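Local coordinates for protein ORF59 (PDB 3HSL) that serves as the accessory subunit of the viral DNA polymerase in lytic replication, raising its processivity, probably as a sliding clamp, at residues A[57-62]-A[251-256]; A[168-173]-A[241-246]; A[195-200]-A[247-252]; A[267-272]-A[291-296]; A[280-285]-A[300-305]. All blocks are in the same frame, centred on the assembly; numbering follows the deposited sequence.

How the contacts relate
Contact 1 brings the turn before strand 61-67 to the C-terminal half of the chain; the other four join elements between residues 168 and 305. Contacts 2, 3 and 5 are antiparallel strand pairings. In 3 and 5 one face is largely buried and the other more open, whereas contact 2 has buried residues on both. Contacts 1 and 3 share Arg251 and Val252, and contact 5 touches both: Leu302 packs against Val252 and Ser256. Contact 1, partly buried, is rich in hydroxyls, whereas contact 4, the most buried, joins two aromatic rings to a serine, a valine and a backbone carbonyl without a hydrogen bond. Contacts 2 and 3 meet through Val244 and Val200; contacts 4 and 5 lie on neighbouring strands.

Contact 1 of 5, residues A[57-62]-A[251-256]; sequences VGTAGV and RVSLES
Gly58 and Ser256 bring the two backbones closest, their CA atoms 4.6 Å apart, where the turn ahead of strand 61-67 meets the junction between strand 248-253 and helix 254-263. Ala60 lies farther off, facing Ser253 across 6.1 Å between CA atoms. The hydroxyl of Ser256 works in both directions: OG donates to Val57 O, in the plane of that carbonyl, at 2.5 Å, and accepts from Ala60 N at 3.2 Å, with an angle of 140° at the hydrogen. Its OG stands beside the backbone N and anti to the carbonyl carbon (chi1 -66°), and from there it sits inside the turn. Ser253 is the N-cap of the helix; its OG takes a weak bond from Ser256 N at 3.5 Å. The same OG meets Thr59 OG1 at 2.9 Å, and both hydroxyls also bond to Asp193, Thr59 weakly, while a second carboxylate oxygen of Asp193 takes Glu255 N. Glu255, extended beyond CG, brings OE1 to 3.7 Å from CA of Gly58, a residue with positive phi. Val57 also touches Ala259 and Leu263, farther along helix 254-263.

Contact 2 of 5, residues A[168-173]-A[241-246]; sequences TTRLLL and VGVVHT
Arg170 and Leu172 hydrogen-bond to Val243 and Val241 in two reciprocal pairs, the strands 169-172 and 241-243 running antiparallel with their axes 4.7 Å apart. Within each pair one bond is the straighter: Val243 N reaches Arg170 O at 2.8 Å with 172° at the hydrogen, and Leu172 N reaches Val241 O at 2.8 Å, while the return bonds, from Arg170 N and Val241 N, are more bent. Between the two pairs Leu171 and Gly242 form the non-hydrogen-bonded pair. Val243 O is also approached by Thr169 CA, a CA-H...O contact of 3.3 Å beyond the last bonded pair.

Side-chain packing is sparse. Leu171 CD1 lies 3.3 Å from Val241 O, past Gly242, which carries no side chain there. Farther along, the Thr169 and Val244 side chains meet at an oblique angle, CG2 to CG1 3.9 Å, both residues also touching Val200.

The cationic group is on the face opposite Leu171. Arg170 lies alongside Val243, pointing the same way, and NH1 comes 3.9 Å from Val243 CG2. The chain bends at chi3 (75°), and Thr168 O stands 3.7 Å above the guanidinium plane, offset toward its rim. Val227 also touches the Arg170 side chain.

Strands 270-276 and 214-222 flank the pair, so 169-172 and 241-243 are interior strands. With four backbone bonds across the contact and no side-chain bond, the pairing rests on the main chain, and the carbonyl over the guanidinium would probably favour its positive charge.

Contact 3 of 5, residues A[195-200]-A[247-252]; sequences TVTVSV and DALSRV
Ser250 O is approached twice from the facing strand: Val198 N donates to it at 2.6 Å, and Thr197 CA makes a CA-H...O contact at 3.0 Å. Val252 O is met in the same manner by Val196 N and by Thr195 CA. Six backbone bonds in all join strand 195-200 to strand 248-252, in three reciprocal pairs (Val196 with Val252, Val198 with Ser250, Val200 with Ala248), with the N-to-C directions 165° apart. The pairs do not share one geometry: Ala248 N lies in the plane of the Val200 carbonyl, on a lone pair of O, whereas Val200 N is tilted 32° from the plane of the Ala248 carbonyl.

One face carries Val196, Val198, Val200, Ala248, Ser250 and Val252. Here Val200 CB and Ala248 CB meet at 4.0 Å, and the CG2 methyls of Val198 and Val252 at 4.3 Å.

On the other face Thr197 and Arg251 lie side by side, pointing the same way. The methyl CG2 of Thr197 touches Arg251 CB at 3.7 Å and NE at 3.6 Å, the arginine chain being bent at chi3 (55°). Leu249, which faces Ser199, reaches diagonally to Thr197 CB with CD1. At the strand end Asp247 OD1 bonds to Glu202 N.

Strand 206-211 lies on the far side of 195-201. The chemistry is two-sided: Val198, Val200, Ala248 and Ser250 meet Trp276 of strand 270-276 on the largely buried face, while the mixed polar face packs the Arg251 side chain by its aliphatic portion and NE against a methyl group, with no side-chain hydrogen bond across the contact.

Contact 4 of 5, residues A[267-272]-A[291-296]; sequences PGWFTP and CQSGDV
Trp269 and Ser293 make the close part of this contact. The six-membered ring of the tryptophan presents its edge, with Ser293 CB lying near the ring plane 3.5 Å from both CE3 and CZ3. The carbonyl of the preceding residue adds to this, Gln292 O lying obliquely 3.6 Å from CZ3. Phe270 approaches the same serine with its tip: CZ stands 3.9 Å from Ser293 CB, and the hydroxyl OG is 4.0 Å from CE1. The phenyl also meets Val296, whose CG1 reaches the ring edge near its plane, 4.0 Å from CZ, the two side chains crossing at about a right angle. Ser293 CB thus touches both aromatic rings, which come to it from well-separated directions.

Toward solvent the fit is looser. Exposed Gln292 lies aslant of the indole, its amide plane only 4° from the ring plane, yet the nearest touch of its side chain is CG to Trp269 CH2 at 4.1 Å. No hydrogen bond joins the two segments, so the contact depends on shape and on apolar and aromatic surface.

Inside the second segment, Val296 N bonds back to Ser293 O at 3.2 Å, closing a type I beta turn. Helix 18-35 packs on this contact, with Arg26 and Val27 on Trp269 and Ile24 on Val296. The contact folds the connection of the hairpin 282-288/296-302 against the start of strand 270-276, where Trp269 and Phe270 form a classic beta bulge, within an antiparallel meander of the herpesvirus polymerase accessory factor, a member of the DNA clamp clan.

Contact 5 of 5, residues A[280-285]-A[300-305]; sequences EILEVE and VLLLEV
Leu282 pairs with Leu302 and Val284 with Val300 as antiparallel hydrogen-bonded pairs, the two short strands inclined at 156° with axes 4.7 Å apart. Leu302 N donates to Leu282 O at 2.7 Å, whereas the return bond from Leu282 N is weak; both bonds of the Val284 pair are sound.

On the buried face CD1 of Leu302 touches two partners, 3.8 Å from Leu282 CD2 and 4.0 Å from Val284 CG2. Leu282 lies alongside it, pointing the same way, while Val284 comes in obliquely. Ser256 and Leu257 of helix 254-263, together with Val252, touch Leu302, and Ala260 touches Val284 and Val300.

On the other face Leu301 runs beside Glu283, its CD2 resting 3.7 Å from Glu283 CG. That glutamate is extended, with CD anti to CA (chi2 177°); its carboxylate bonds to His277 and to Ser299, which hold it by both oxygens. Beyond the paired residues, Ile281 places CG2 near Leu301 CB at 4.0 Å, and its CD1 meets Leu303 CD2 at 3.9 Å.

Where the strand pairing ends, the carboxylates of Glu280 and Glu304 come near each other, OE1 to OE2 4.2 Å, so their like charges probably repel; Arg251 packs against Glu304.

This is a beta hairpin, 282-288 with 296-302, flanked by strands 270-276 and 61-67 and backed by helix 254-263, a sheet-and-helix layering in keeping with the DNA clamp clan.

Contact 1 of 5, residues A[57-62]-A[251-256]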
# COMPACT_ATOMS: atom_id res chain seq x y z
N VAL A 57 10.57 13.49 -11.02
CA VAL A 57 11.57 13.02 -10.07
C VAL A 57 12.21 14.26 -9.49
O VAL A 57 12.99 14.95 -10.16
CB VAL A 57 12.64 12.12 -10.76
CG1 VAL A 57 13.64 11.65 -9.78
CG2 VAL A 57 12.00 10.93 -11.37
N GLY A 58 11.88 14.55 -8.24
CA GLY A 58 12.42 15.74 -7.60
C GLY A 58 11.80 16.95 -8.25
O GLY A 58 10.75 16.85 -8.88
N THR A 59 12.45 18.11 -8.13
CA THR A 59 11.86 19.31 -8.71
C THR A 59 11.81 19.39 -10.25
O THR A 59 10.79 19.83 -10.79
CB THR A 59 12.44 20.61 -8.09
OG1 THR A 59 13.85 20.66 -8.30
CG2 THR A 59 12.14 20.67 -6.58
N ALA A 60 12.86 18.99 -10.96
CA ALA A 60 12.82 19.08 -12.43
C ALA A 60 13.46 17.91 -13.17
O ALA A 60 14.48 18.04 -13.85
CB ALA A 60 13.42 20.42 -12.89
N GLY A 61 12.84 16.75 -13.03
CA GLY A 61 13.31 15.53 -13.67
C GLY A 61 12.13 14.69 -14.11
O GLY A 61 11.05 14.77 -13.52
N VAL A 62 12.35 13.89 -15.15
CA VAL A 62 11.28 13.03 -15.63
C VAL A 62 11.74 11.60 -15.88
O VAL A 62 12.54 11.35 -16.77
CB VAL A 62 10.61 13.54 -16.93
CG1 VAL A 62 9.45 12.63 -17.26
CG2 VAL A 62 10.09 14.97 -16.78
N ARG A 251 22.93 22.96 -15.55
CA ARG A 251 22.64 23.27 -14.16
C ARG A 251 21.26 22.69 -13.84
O ARG A 251 20.21 23.28 -14.12
CB ARG A 251 22.84 24.74 -13.77
CG ARG A 251 22.21 25.80 -14.61
CD ARG A 251 22.44 27.16 -13.94
NE ARG A 251 23.86 27.43 -13.68
CZ ARG A 251 24.69 28.06 -14.51
NH1 ARG A 251 24.25 28.50 -15.69
NH2 ARG A 251 25.96 28.24 -14.18
N VAL A 252 21.30 21.51 -13.25
CA VAL A 252 20.12 20.76 -12.93
C VAL A 252 19.83 20.70 -11.44
O VAL A 252 20.65 21.14 -10.61
CB VAL A 252 20.30 19.32 -13.42
CG1 VAL A 252 20.67 19.32 -14.90
CG2 VAL A 252 21.40 18.64 -12.64
N SER A 253 18.65 20.16 -11.11
CA SER A 253 18.24 20.02 -9.72
C SER A 253 18.98 18.90 -9.03
O SER A 253 19.04 17.78 -9.55
CB SER A 253 16.76 19.70 -9.64
OG SER A 253 16.45 19.33 -8.32
N LEU A 254 19.53 19.21 -7.86
CA LEU A 254 20.26 18.24 -7.05
C LEU A 254 19.41 17.05 -6.65
O LEU A 254 19.88 15.92 -6.77
CB LEU A 254 20.85 18.88 -5.80
CG LEU A 254 21.70 17.97 -4.89
CD1 LEU A 254 22.90 17.35 -5.62
CD2 LEU A 254 22.16 18.72 -3.66
N GLU A 255 18.17 17.29 -6.19
CA GLU A 255 17.27 16.18 -5.82
C GLU A 255 17.07 15.28 -7.01
O GLU A 255 17.18 14.05 -6.90
CB GLU A 255 15.88 16.64 -5.39
CG GLU A 255 15.75 17.46 -4.10
CD GLU A 255 14.28 17.77 -3.78
OE1 GLU A 255 13.37 17.08 -4.34
OE2 GLU A 255 14.05 18.70 -2.96
N SER A 256 16.79 15.89 -8.16
CA SER A 256 16.58 15.12 -9.38
C SER A 256 17.82 14.31 -9.74
O SER A 256 17.70 13.18 -10.17
CB SER A 256 16.16 16.02 -10.54
OG SER A 256 14.88 16.60 -10.29

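Contact 2 of 5, residues A[168-173]-A[241-246]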
# COMPACT_ATOMS: atom_id res chain seq x y z
N THR A 168 26.86 13.16 -29.95
CA THR A 168 26.54 13.67 -28.60
C THR A 168 27.65 13.50 -27.55
O THR A 168 28.49 12.61 -27.63
CB THR A 168 25.24 12.98 -28.05
OG1 THR A 168 24.15 13.21 -28.95
CG2 THR A 168 24.87 13.50 -26.69
N THR A 169 27.62 14.39 -26.56
CA THR A 169 28.55 14.38 -25.44
C THR A 169 27.97 13.43 -24.41
O THR A 169 26.90 13.68 -23.87
CB THR A 169 28.67 15.79 -24.83
OG1 THR A 169 29.22 16.68 -25.80
CG2 THR A 169 29.56 15.78 -23.62
N ARG A 170 28.66 12.33 -24.15
CA ARG A 170 28.17 11.36 -23.18
C ARG A 170 29.30 10.84 -22.31
O ARG A 170 30.46 10.83 -22.73
CB ARG A 170 27.37 10.23 -23.86
CG ARG A 170 28.17 9.21 -24.65
CD ARG A 170 27.30 8.26 -25.46
NE ARG A 170 26.73 8.90 -26.65
CZ ARG A 170 27.34 8.95 -27.84
NH1 ARG A 170 28.54 8.40 -28.03
NH2 ARG A 170 26.76 9.55 -28.87
N LEU A 171 28.93 10.42 -21.10
CA LEU A 171 29.86 9.91 -20.10
C LEU A 171 29.38 8.63 -19.40
O LEU A 171 28.20 8.53 -19.05
CB LEU A 171 30.06 10.98 -19.03
CG LEU A 171 30.93 10.66 -17.81
CD1 LEU A 171 32.40 10.47 -18.20
CD2 LEU A 171 30.80 11.74 -16.76
N LEU A 172 30.29 7.67 -19.22
CA LEU A 172 29.99 6.41 -18.54
C LEU A 172 31.03 6.15 -17.45
O LEU A 172 32.19 5.87 -17.74
CB LEU A 172 29.93 5.23 -19.50
CG LEU A 172 29.54 3.91 -18.84
CD1 LEU A 172 28.21 3.99 -18.12
CD2 LEU A 172 29.52 2.79 -19.85
N LEU A 173 30.60 6.25 -16.19
CA LEU A 173 31.52 6.07 -15.07
C LEU A 173 31.40 4.67 -14.54
O LEU A 173 30.32 4.09 -14.58
CB LEU A 173 31.16 7.02 -13.92
CG LEU A 173 30.61 8.40 -14.23
CD1 LEU A 173 29.06 8.25 -14.52
CD2 LEU A 173 30.83 9.36 -13.06
N VAL A 241 34.89 6.13 -18.96
CA VAL A 241 34.97 6.49 -20.37
C VAL A 241 34.00 7.62 -20.78
O VAL A 241 32.98 7.83 -20.12
CB VAL A 241 34.80 5.22 -21.25
CG1 VAL A 241 35.09 5.53 -22.70
CG2 VAL A 241 35.76 4.13 -20.81
N GLY A 242 34.32 8.34 -21.86
CA GLY A 242 33.48 9.43 -22.34
C GLY A 242 33.75 9.91 -23.76
O GLY A 242 34.82 9.67 -24.31
N VAL A 243 32.78 10.61 -24.34
CA VAL A 243 32.88 11.16 -25.69
C VAL A 243 32.44 12.61 -25.57
O VAL A 243 31.41 12.90 -24.95
CB VAL A 243 31.92 10.46 -26.69
CG1 VAL A 243 32.12 11.01 -28.09
CG2 VAL A 243 32.12 8.97 -26.68
N VAL A 244 33.21 13.53 -26.14
CA VAL A 244 32.88 14.95 -26.03
C VAL A 244 33.29 15.76 -27.25
O VAL A 244 34.48 15.77 -27.62
CB VAL A 244 33.65 15.61 -24.84
CG1 VAL A 244 33.17 17.03 -24.62
CG2 VAL A 244 33.47 14.81 -23.55
N HIS A 245 32.34 16.44 -27.90
CA HIS A 245 32.76 17.28 -29.03
C HIS A 245 32.72 18.81 -28.83
O HIS A 245 33.21 19.56 -29.67
CB HIS A 245 32.30 16.78 -30.42
CG HIS A 245 33.19 15.70 -30.97
ND1 HIS A 245 32.90 14.35 -30.87
CD2 HIS A 245 34.38 15.78 -31.63
CE1 HIS A 245 33.86 13.66 -31.45
NE2 HIS A 245 34.77 14.50 -31.91
N THR A 246 32.14 19.24 -27.72
CA THR A 246 32.07 20.66 -27.37
C THR A 246 31.94 20.68 -25.87
O THR A 246 31.37 19.76 -25.29
CB THR A 246 30.80 21.37 -27.92
OG1 THR A 246 30.56 21.00 -29.28
CG2 THR A 246 30.91 22.91 -27.79

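Contact 3 of 5, residues A[195-200]-A[247-252]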
# COMPACT_ATOMS: atom_id res chain seq x y z
N THR A 195 20.83 24.01 -7.07
CA THR A 195 21.04 23.70 -8.47
C THR A 195 22.51 23.23 -8.54
O THR A 195 23.38 23.86 -7.94
CB THR A 195 20.80 24.91 -9.42
OG1 THR A 195 21.98 25.68 -9.56
CG2 THR A 195 19.61 25.77 -8.98
N VAL A 196 22.77 22.14 -9.25
CA VAL A 196 24.13 21.65 -9.38
C VAL A 196 24.53 21.93 -10.81
O VAL A 196 23.75 21.65 -11.72
CB VAL A 196 24.22 20.13 -9.26
CG1 VAL A 196 25.66 19.74 -8.97
CG2 VAL A 196 23.35 19.63 -8.15
N THR A 197 25.71 22.48 -11.04
CA THR A 197 26.10 22.70 -12.41
C THR A 197 27.02 21.51 -12.70
O THR A 197 27.89 21.19 -11.90
CB THR A 197 26.77 24.05 -12.65
OG1 THR A 197 28.12 24.00 -12.21
CG2 THR A 197 26.03 25.18 -11.93
N VAL A 198 26.83 20.86 -13.85
CA VAL A 198 27.60 19.71 -14.30
C VAL A 198 28.24 20.18 -15.59
O VAL A 198 27.55 20.63 -16.49
CB VAL A 198 26.66 18.55 -14.65
CG1 VAL A 198 27.44 17.25 -14.89
CG2 VAL A 198 25.64 18.31 -13.53
N SER A 199 29.55 20.10 -15.73
CA SER A 199 30.15 20.56 -16.97
C SER A 199 31.13 19.55 -17.51
O SER A 199 31.58 18.67 -16.78
CB SER A 199 30.81 21.93 -16.81
OG SER A 199 31.87 21.87 -15.89
N VAL A 200 31.45 19.67 -18.79
CA VAL A 200 32.36 18.75 -19.41
C VAL A 200 33.30 19.57 -20.24
O VAL A 200 32.89 20.43 -21.02
CB VAL A 200 31.61 17.75 -20.34
CG1 VAL A 200 32.55 16.72 -20.91
CG2 VAL A 200 30.53 17.02 -19.58
N ASP A 247 32.47 21.71 -25.22
CA ASP A 247 32.32 21.81 -23.80
C ASP A 247 30.84 21.84 -23.51
O ASP A 247 30.07 22.39 -24.28
CB ASP A 247 33.03 23.04 -23.23
CG ASP A 247 34.53 22.87 -23.13
OD1 ASP A 247 35.06 21.91 -23.73
OD2 ASP A 247 35.18 23.67 -22.46
N ALA A 248 30.45 21.24 -22.40
CA ALA A 248 29.06 21.18 -21.99
C ALA A 248 28.94 21.76 -20.59
O ALA A 248 29.87 21.65 -19.79
CB ALA A 248 28.59 19.75 -21.99
N LEU A 249 27.80 22.37 -20.31
CA LEU A 249 27.49 22.95 -19.02
C LEU A 249 26.00 22.83 -18.80
O LEU A 249 25.19 23.26 -19.63
CB LEU A 249 27.96 24.42 -18.94
CG LEU A 249 27.61 25.47 -17.85
CD1 LEU A 249 27.76 25.04 -16.42
CD2 LEU A 249 28.44 26.73 -18.07
N SER A 250 25.63 22.22 -17.69
CA SER A 250 24.23 22.06 -17.34
C SER A 250 24.08 22.40 -15.90
O SER A 250 24.98 22.16 -15.11
CB SER A 250 23.77 20.62 -17.54
OG SER A 250 23.85 20.26 -18.91
N ARG A 251 22.93 22.96 -15.55
CA ARG A 251 22.64 23.27 -14.16
C ARG A 251 21.26 22.69 -13.84
O ARG A 251 20.21 23.28 -14.12
CB ARG A 251 22.84 24.74 -13.77
CG ARG A 251 22.21 25.80 -14.61
CD ARG A 251 22.44 27.16 -13.94
NE ARG A 251 23.86 27.43 -13.68
CZ ARG A 251 24.69 28.06 -14.51
NH1 ARG A 251 24.25 28.50 -15.69
NH2 ARG A 251 25.96 28.24 -14.18
N VAL A 252 21.30 21.51 -13.25
CA VAL A 252 20.12 20.76 -12.93
C VAL A 252 19.83 20.70 -11.44
O VAL A 252 20.65 21.14 -10.61
CB VAL A 252 20.30 19.32 -13.42
CG1 VAL A 252 20.67 19.32 -14.90
CG2 VAL A 252 21.40 18.64 -12.64

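Contact 4 of 5, residues A[267-272]-A[291-296]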
# COMPACT_ATOMS: atom_id res chain seq x y z
N PRO A 267 20.75 -3.09 -9.81
CA PRO A 267 21.65 -4.25 -9.66
C PRO A 267 21.29 -5.46 -10.51
O PRO A 267 20.22 -6.04 -10.36
CB PRO A 267 21.55 -4.57 -8.16
CG PRO A 267 21.29 -3.23 -7.54
CD PRO A 267 20.32 -2.58 -8.50
N GLY A 268 22.21 -5.82 -11.40
CA GLY A 268 22.05 -6.95 -12.31
C GLY A 268 21.33 -6.52 -13.57
O GLY A 268 20.95 -7.37 -14.38
N TRP A 269 21.13 -5.21 -13.73
CA TRP A 269 20.41 -4.66 -14.88
C TRP A 269 20.96 -3.39 -15.52
O TRP A 269 21.45 -3.42 -16.65
CB TRP A 269 18.95 -4.44 -14.50
CG TRP A 269 18.20 -5.70 -14.34
CD1 TRP A 269 18.22 -6.54 -13.26
CD2 TRP A 269 17.30 -6.29 -15.28
NE1 TRP A 269 17.39 -7.61 -13.48
CE2 TRP A 269 16.81 -7.48 -14.71
CE3 TRP A 269 16.86 -5.92 -16.55
CZ2 TRP A 269 15.91 -8.31 -15.37
CZ3 TRP A 269 15.97 -6.72 -17.20
CH2 TRP A 269 15.50 -7.91 -16.61
N PHE A 270 20.87 -2.27 -14.80
CA PHE A 270 21.33 -1.00 -15.32
C PHE A 270 22.34 -0.32 -14.43
O PHE A 270 22.38 -0.58 -13.23
CB PHE A 270 20.15 -0.02 -15.53
CG PHE A 270 19.13 -0.51 -16.50
CD1 PHE A 270 19.37 -0.48 -17.87
CD2 PHE A 270 17.91 -1.00 -16.05
CE1 PHE A 270 18.42 -0.93 -18.77
CE2 PHE A 270 16.94 -1.46 -16.95
CZ PHE A 270 17.20 -1.42 -18.31
N THR A 271 23.13 0.55 -15.05
CA THR A 271 24.14 1.37 -14.41
C THR A 271 24.04 2.75 -15.09
O THR A 271 23.88 2.82 -16.31
CB THR A 271 25.56 0.75 -14.53
OG1 THR A 271 26.48 1.48 -13.71
CG2 THR A 271 26.05 0.73 -15.98
N PRO A 272 24.11 3.84 -14.31
CA PRO A 272 23.96 5.20 -14.81
C PRO A 272 24.96 5.68 -15.85
O PRO A 272 26.15 5.40 -15.77
CB PRO A 272 24.13 6.07 -13.55
CG PRO A 272 23.83 5.18 -12.43
CD PRO A 272 24.35 3.84 -12.85
N CYS A 291 22.17 -9.02 -19.91
CA CYS A 291 21.75 -9.52 -21.20
C CYS A 291 20.25 -9.81 -21.39
O CYS A 291 19.85 -10.44 -22.37
CB CYS A 291 22.57 -10.78 -21.48
SG CYS A 291 22.12 -11.64 -22.96
N GLN A 292 19.40 -9.36 -20.47
CA GLN A 292 17.97 -9.62 -20.66
C GLN A 292 17.06 -8.41 -20.60
O GLN A 292 15.85 -8.53 -20.35
CB GLN A 292 17.47 -10.85 -19.86
CG GLN A 292 17.72 -10.89 -18.34
CD GLN A 292 17.31 -12.24 -17.71
OE1 GLN A 292 16.53 -13.02 -18.28
NE2 GLN A 292 17.84 -12.52 -16.52
N SER A 293 17.66 -7.24 -20.85
CA SER A 293 16.93 -5.96 -20.87
C SER A 293 16.78 -5.31 -22.26
O SER A 293 16.73 -4.08 -22.37
CB SER A 293 17.52 -4.97 -19.84
OG SER A 293 18.90 -4.70 -20.05
N GLY A 294 16.71 -6.14 -23.31
CA GLY A 294 16.56 -5.68 -24.71
C GLY A 294 15.27 -4.91 -25.00
O GLY A 294 15.26 -3.94 -25.76
N ASP A 295 14.16 -5.34 -24.41
CA ASP A 295 12.88 -4.68 -24.62
C ASP A 295 12.70 -3.52 -23.64
O ASP A 295 11.59 -3.00 -23.50
CB ASP A 295 11.74 -5.68 -24.36
CG ASP A 295 11.79 -6.89 -25.27
OD1 ASP A 295 12.43 -6.84 -26.35
OD2 ASP A 295 11.17 -7.91 -24.89
N VAL A 296 13.76 -3.11 -22.95
CA VAL A 296 13.59 -2.08 -21.94
C VAL A 296 14.57 -0.91 -21.96
O VAL A 296 15.78 -1.09 -22.15
CB VAL A 296 13.67 -2.73 -20.52
CG1 VAL A 296 13.39 -1.72 -19.44
CG2 VAL A 296 12.73 -3.90 -20.39

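Contact 5 of 5, residues A[280-285]-A[300-305]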
# COMPACT_ATOMS: atom_id res chain seq x y z
N GLU A 280 19.45 21.49 -24.47
CA GLU A 280 19.51 21.86 -23.03
C GLU A 280 19.25 20.73 -22.01
O GLU A 280 19.23 20.98 -20.80
CB GLU A 280 18.49 23.00 -22.76
CG GLU A 280 18.68 24.31 -23.54
CD GLU A 280 19.82 25.20 -23.02
OE1 GLU A 280 19.88 25.46 -21.79
OE2 GLU A 280 20.66 25.63 -23.83
N ILE A 281 19.05 19.49 -22.47
CA ILE A 281 18.74 18.40 -21.55
C ILE A 281 19.82 17.37 -21.22
O ILE A 281 20.39 16.76 -22.12
CB ILE A 281 17.41 17.68 -21.95
CG1 ILE A 281 16.24 18.64 -21.81
CG2 ILE A 281 17.14 16.47 -21.07
CD1 ILE A 281 14.87 17.99 -21.99
N LEU A 282 20.07 17.20 -19.92
CA LEU A 282 21.01 16.22 -19.39
C LEU A 282 20.21 14.94 -19.05
O LEU A 282 19.32 14.97 -18.21
CB LEU A 282 21.76 16.75 -18.15
CG LEU A 282 22.69 15.77 -17.39
CD1 LEU A 282 23.75 15.16 -18.29
CD2 LEU A 282 23.34 16.36 -16.15
N GLU A 283 20.54 13.83 -19.71
CA GLU A 283 19.83 12.58 -19.49
C GLU A 283 20.66 11.58 -18.69
O GLU A 283 21.81 11.31 -19.01
CB GLU A 283 19.40 11.97 -20.82
CG GLU A 283 18.59 10.68 -20.71
CD GLU A 283 18.09 10.12 -22.07
OE1 GLU A 283 18.65 10.44 -23.14
OE2 GLU A 283 17.11 9.33 -22.06
N VAL A 284 20.05 11.03 -17.65
CA VAL A 284 20.69 10.01 -16.84
C VAL A 284 20.09 8.74 -17.39
O VAL A 284 18.88 8.53 -17.26
CB VAL A 284 20.34 10.18 -15.36
CG1 VAL A 284 20.80 8.97 -14.57
CG2 VAL A 284 20.94 11.47 -14.82
N GLU A 285 20.90 7.88 -18.00
CA GLU A 285 20.38 6.65 -18.58
C GLU A 285 20.94 5.36 -18.01
O GLU A 285 22.15 5.23 -17.80
CB GLU A 285 20.58 6.63 -20.10
CG GLU A 285 20.03 5.38 -20.74
CD GLU A 285 20.09 5.37 -22.25
OE1 GLU A 285 19.31 4.62 -22.87
OE2 GLU A 285 20.90 6.11 -22.83
N VAL A 300 16.17 9.23 -17.07
CA VAL A 300 15.55 10.36 -16.42
C VAL A 300 16.08 11.61 -17.10
O VAL A 300 17.27 11.81 -17.17
CB VAL A 300 15.90 10.45 -14.91
CG1 VAL A 300 15.22 11.63 -14.30
CG2 VAL A 300 15.52 9.16 -14.15
N LEU A 301 15.19 12.44 -17.62
CA LEU A 301 15.58 13.68 -18.27
C LEU A 301 15.68 14.75 -17.21
O LEU A 301 14.70 15.02 -16.51
CB LEU A 301 14.52 14.08 -19.28
CG LEU A 301 14.24 13.03 -20.35
CD1 LEU A 301 13.18 13.49 -21.32
CD2 LEU A 301 15.51 12.67 -21.09
N LEU A 302 16.85 15.37 -17.08
CA LEU A 302 17.06 16.43 -16.09
C LEU A 302 16.85 17.75 -16.78
O LEU A 302 17.56 18.09 -17.73
CB LEU A 302 18.45 16.38 -15.47
CG LEU A 302 18.81 15.13 -14.68
CD1 LEU A 302 20.22 15.33 -14.17
CD2 LEU A 302 17.86 14.86 -13.52
N LEU A 303 15.88 18.50 -16.29
CA LEU A 303 15.58 19.80 -16.87
C LEU A 303 16.52 20.88 -16.39
O LEU A 303 16.92 20.92 -15.22
CB LEU A 303 14.13 20.18 -16.62
CG LEU A 303 13.14 19.26 -17.33
CD1 LEU A 303 11.72 19.40 -16.79
CD2 LEU A 303 13.20 19.51 -18.82
N GLU A 304 16.86 21.76 -17.33
CA GLU A 304 17.75 22.87 -17.12
C GLU A 304 17.01 23.76 -16.12
O GLU A 304 15.80 23.96 -16.26
CB GLU A 304 17.93 23.57 -18.47
CG GLU A 304 19.30 24.23 -18.74
CD GLU A 304 19.66 25.39 -17.84
OE1 GLU A 304 18.76 26.00 -17.23
OE2 GLU A 304 20.88 25.69 -17.76
N VAL A 305 17.71 24.28 -15.12
CA VAL A 305 17.10 25.14 -14.10
C VAL A 305 17.58 26.59 -14.22
O VAL A 305 18.78 26.87 -14.15
CB VAL A 305 17.37 24.61 -12.65
CG1 VAL A 305 16.76 25.55 -11.62
CG2 VAL A 305 16.82 23.22 -12.48